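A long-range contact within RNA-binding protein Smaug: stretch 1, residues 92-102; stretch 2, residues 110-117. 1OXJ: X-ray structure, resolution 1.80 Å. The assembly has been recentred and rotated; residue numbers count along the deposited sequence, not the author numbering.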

# COMPACT_ATOMS: atom_id res chain seq x y z
N ASN A 92 -1.04 3.48 4.76
CA ASN A 92 -2.19 2.59 4.79
C ASN A 92 -2.35 1.76 3.53
O ASN A 92 -3.35 1.05 3.37
CB ASN A 92 -3.46 3.41 5.04
CG ASN A 92 -3.42 4.15 6.35
OD1 ASN A 92 -3.14 3.57 7.39
ND2 ASN A 92 -3.70 5.45 6.32
N ILE A 93 -1.37 1.82 2.65
CA ILE A 93 -1.44 1.06 1.41
C ILE A 93 -0.25 0.11 1.25
O ILE A 93 -0.38 -0.99 0.70
CB ILE A 93 -1.48 2.02 0.19
CG1 ILE A 93 -2.79 2.81 0.20
CG2 ILE A 93 -1.35 1.23 -1.12
CD1 ILE A 93 -2.92 3.79 -0.95
N VAL A 94 0.89 0.52 1.78
CA VAL A 94 2.12 -0.26 1.64
C VAL A 94 2.06 -1.73 2.06
O VAL A 94 2.73 -2.58 1.47
CB VAL A 94 3.29 0.44 2.36
CG1 VAL A 94 3.09 0.37 3.87
CG2 VAL A 94 4.61 -0.18 1.91
N LEU A 95 1.23 -2.04 3.06
CA LEU A 95 1.11 -3.42 3.53
C LEU A 95 -0.03 -4.20 2.91
O LEU A 95 -0.19 -5.40 3.18
CB LEU A 95 0.95 -3.45 5.05
CG LEU A 95 2.05 -2.77 5.86
CD1 LEU A 95 1.79 -2.97 7.35
CD2 LEU A 95 3.41 -3.33 5.48
N THR A 96 -0.85 -3.54 2.10
CA THR A 96 -1.98 -4.22 1.46
C THR A 96 -1.56 -5.19 0.36
O THR A 96 -0.52 -5.01 -0.27
CB THR A 96 -2.98 -3.21 0.84
OG1 THR A 96 -2.34 -2.51 -0.24
CG2 THR A 96 -3.43 -2.20 1.88
N PRO A 97 -2.38 -6.22 0.11
CA PRO A 97 -2.10 -7.22 -0.93
C PRO A 97 -2.06 -6.56 -2.30
O PRO A 97 -3.03 -5.92 -2.71
CB PRO A 97 -3.27 -8.21 -0.80
CG PRO A 97 -3.68 -8.08 0.64
CD PRO A 97 -3.58 -6.59 0.88
N MET A 98 -0.94 -6.71 -2.99
CA MET A 98 -0.77 -6.14 -4.31
C MET A 98 -0.27 -7.19 -5.29
O MET A 98 0.65 -7.96 -4.99
CB MET A 98 0.24 -4.98 -4.28
CG MET A 98 -0.19 -3.75 -3.50
SD MET A 98 1.01 -2.36 -3.68
CE MET A 98 1.36 -1.97 -1.96
N LYS A 99 -0.88 -7.22 -6.46
CA LYS A 99 -0.48 -8.16 -7.50
C LYS A 99 0.84 -7.68 -8.09
O LYS A 99 1.21 -6.52 -7.93
CB LYS A 99 -1.53 -8.21 -8.60
CG LYS A 99 -2.91 -8.66 -8.13
CD LYS A 99 -3.85 -8.87 -9.30
CE LYS A 99 -3.54 -10.15 -10.04
NZ LYS A 99 -4.55 -10.45 -11.09
N PRO A 100 1.56 -8.57 -8.78
CA PRO A 100 2.83 -8.20 -9.40
C PRO A 100 2.65 -7.03 -10.38
O PRO A 100 1.56 -6.83 -10.92
CB PRO A 100 3.25 -9.47 -10.12
CG PRO A 100 2.72 -10.56 -9.20
CD PRO A 100 1.34 -10.03 -8.85
N LEU A 101 3.71 -6.27 -10.61
CA LEU A 101 3.64 -5.16 -11.56
C LEU A 101 3.32 -5.72 -12.95
O LEU A 101 2.64 -5.08 -13.75
CB LEU A 101 4.97 -4.41 -11.61
CG LEU A 101 5.43 -3.74 -10.31
CD1 LEU A 101 6.84 -3.22 -10.49
CD2 LEU A 101 4.49 -2.60 -9.96
N GLU A 102 3.81 -6.93 -13.21
CA GLU A 102 3.61 -7.59 -14.50
C GLU A 102 2.21 -8.16 -14.71
O GLU A 102 2.04 -9.14 -15.44
CB GLU A 102 4.60 -8.74 -14.67
CG GLU A 102 6.04 -8.33 -14.82
CD GLU A 102 6.52 -7.57 -13.62
OE1 GLU A 102 6.21 -7.99 -12.48
OE2 GLU A 102 7.21 -6.55 -13.82
N ASN A 110 -3.25 -0.50 -12.12
CA ASN A 110 -2.19 -1.38 -11.61
C ASN A 110 -1.72 -0.77 -10.28
O ASN A 110 -0.94 0.18 -10.29
CB ASN A 110 -1.05 -1.44 -12.62
CG ASN A 110 -0.03 -2.51 -12.30
OD1 ASN A 110 0.46 -2.60 -11.18
ND2 ASN A 110 0.32 -3.33 -13.30
N ILE A 111 -2.20 -1.30 -9.16
CA ILE A 111 -1.87 -0.76 -7.84
C ILE A 111 -0.38 -0.63 -7.54
O ILE A 111 0.08 0.40 -7.04
CB ILE A 111 -2.52 -1.59 -6.69
CG1 ILE A 111 -4.03 -1.70 -6.91
CG2 ILE A 111 -2.22 -0.93 -5.33
CD1 ILE A 111 -4.73 -0.38 -7.20
N GLY A 112 0.38 -1.67 -7.84
CA GLY A 112 1.81 -1.63 -7.58
C GLY A 112 2.47 -0.52 -8.38
O GLY A 112 3.33 0.20 -7.86
N LEU A 113 2.07 -0.39 -9.63
CA LEU A 113 2.63 0.64 -10.51
C LEU A 113 2.29 2.05 -10.03
O LEU A 113 3.15 2.93 -10.03
CB LEU A 113 2.10 0.44 -11.93
CG LEU A 113 2.83 1.17 -13.05
CD1 LEU A 113 4.24 0.59 -13.19
CD2 LEU A 113 2.06 1.01 -14.37
N ARG A 114 1.04 2.28 -9.64
CA ARG A 114 0.62 3.59 -9.17
C ARG A 114 1.35 3.92 -7.87
O ARG A 114 1.71 5.07 -7.63
CB ARG A 114 -0.90 3.61 -8.92
CG ARG A 114 -1.76 3.36 -10.17
CD ARG A 114 -1.32 4.25 -11.33
NE ARG A 114 -1.47 5.68 -11.05
CZ ARG A 114 -2.59 6.38 -11.24
NH1 ARG A 114 -3.68 5.79 -11.70
NH2 ARG A 114 -2.61 7.68 -10.98
N PHE A 115 1.54 2.90 -7.03
CA PHE A 115 2.23 3.08 -5.75
C PHE A 115 3.67 3.50 -5.98
O PHE A 115 4.17 4.43 -5.33
CB PHE A 115 2.19 1.77 -4.95
CG PHE A 115 2.70 1.91 -3.55
CD1 PHE A 115 1.84 2.28 -2.53
CD2 PHE A 115 4.04 1.68 -3.25
CE1 PHE A 115 2.30 2.42 -1.21
CE2 PHE A 115 4.52 1.82 -1.94
CZ PHE A 115 3.64 2.19 -0.92
N LEU A 116 4.36 2.83 -6.90
CA LEU A 116 5.74 3.17 -7.20
C LEU A 116 5.84 4.55 -7.85
O LEU A 116 6.82 5.27 -7.65
CB LEU A 116 6.37 2.12 -8.10
CG LEU A 116 6.69 0.77 -7.44
CD1 LEU A 116 7.26 -0.16 -8.49
CD2 LEU A 116 7.69 0.96 -6.30
N LYS A 117 4.82 4.93 -8.61
CA LYS A 117 4.80 6.24 -9.26
C LYS A 117 4.74 7.33 -8.19
O LYS A 117 5.46 8.33 -8.27
CB LYS A 117 3.59 6.39 -10.20
CG LYS A 117 3.84 5.95 -11.64
CD LYS A 117 2.62 6.27 -12.52
CE LYS A 117 2.91 6.03 -14.00
NZ LYS A 117 3.10 4.59 -14.31
O HOH W 1 -0.10 -4.29 -8.99

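The packing of an irregular segment against the first turns of a helix illustrates a general principle: polar groups bind the start of the helix to the neighbouring segment, and apolar side chains pack along the face that follows. In the RNA-binding protein Smaug, residues 92-102, which contain no regular helix or strand, lie against a helix that begins at Ile-111, and the two stretches together bury 465 Å².

Asn-110 occupies the N-cap position, and both ends of its amide are used. Its OD1 accepts a hydrogen bond from Leu-113 N at 3.1 Å, capping an amide of the first turn that has no carbonyl within the helix to receive it. Its ND2 donates to Leu-101 O across the interface, at 2.9 Å and with an N-H...acceptor angle of 150°. Asparagine suits this place because one short side chain carries an acceptor for the helix and a donor for the neighbouring segment. A water completes the arrangement: it donates to Asn-110 OD1 and to Lys-99 O, each at 2.8 Å, and accepts from Gly-112 N at 2.9 Å. It thereby satisfies a second free amide of the helix start and links it to the backbone of the other stretch.

Ile-111 directs its CA-to-CB bond toward stretch 1, although the end of the side chain leads away. Its beta-branch places a methyl close to the backbone, so that Ile-111 CG2 lies 3.9 Å from Met-98 SD while CG1 and CD1 lead away.

At Gly-112 the absence of a side chain lets the chains come close, with its CA only 5.6 Å from the CA of Leu-101. Leu-101 CD2 sits 3.3 Å from Gly-112 C, and an ideal CB on the glycine would fall 2.9 Å from that same methyl, a clash. Met-98 SD also approaches the bare backbone, 4.0 Å from Gly-112 CA.

Leu-113 contributes more modestly. Its CB lies 4.3 Å from Leu-101 CD2, while Leu-113 N, already engaged by the cap, lies 3.3 Å from Leu-101 CD2. Arg-114 follows with no contact across the interface, as the helix carries its side chain elsewhere.

One turn beyond Ile-111, Phe-115 points toward stretch 1 and is the main apolar anchor of the helix, with 78 Å² covered. With chi1 in the t well, its ring packs among three residues of stretch 1. Met-98 CE lies over one face, 4.3 Å from Phe-115 CD1, and the Met-98 SD is 5.1 Å from the centroid of the Phe-115 ring, an oblique sulfur-aromatic approach. Ile-93 CG2 meets Phe-115 CD1 at 3.6 Å, and Val-94 CB meets Phe-115 CZ at 3.7 Å. A type I turn from Ile-93 to Thr-96 folds the chain here, closed by Thr-96 N donating to Ile-93 O at 2.9 Å.

Leu-116 ends the contact. Its CD1 touches Leu-101 CD1 at 3.7 Å, so Leu-101, with 102 Å² covered, reaches from the helix start to its second turn.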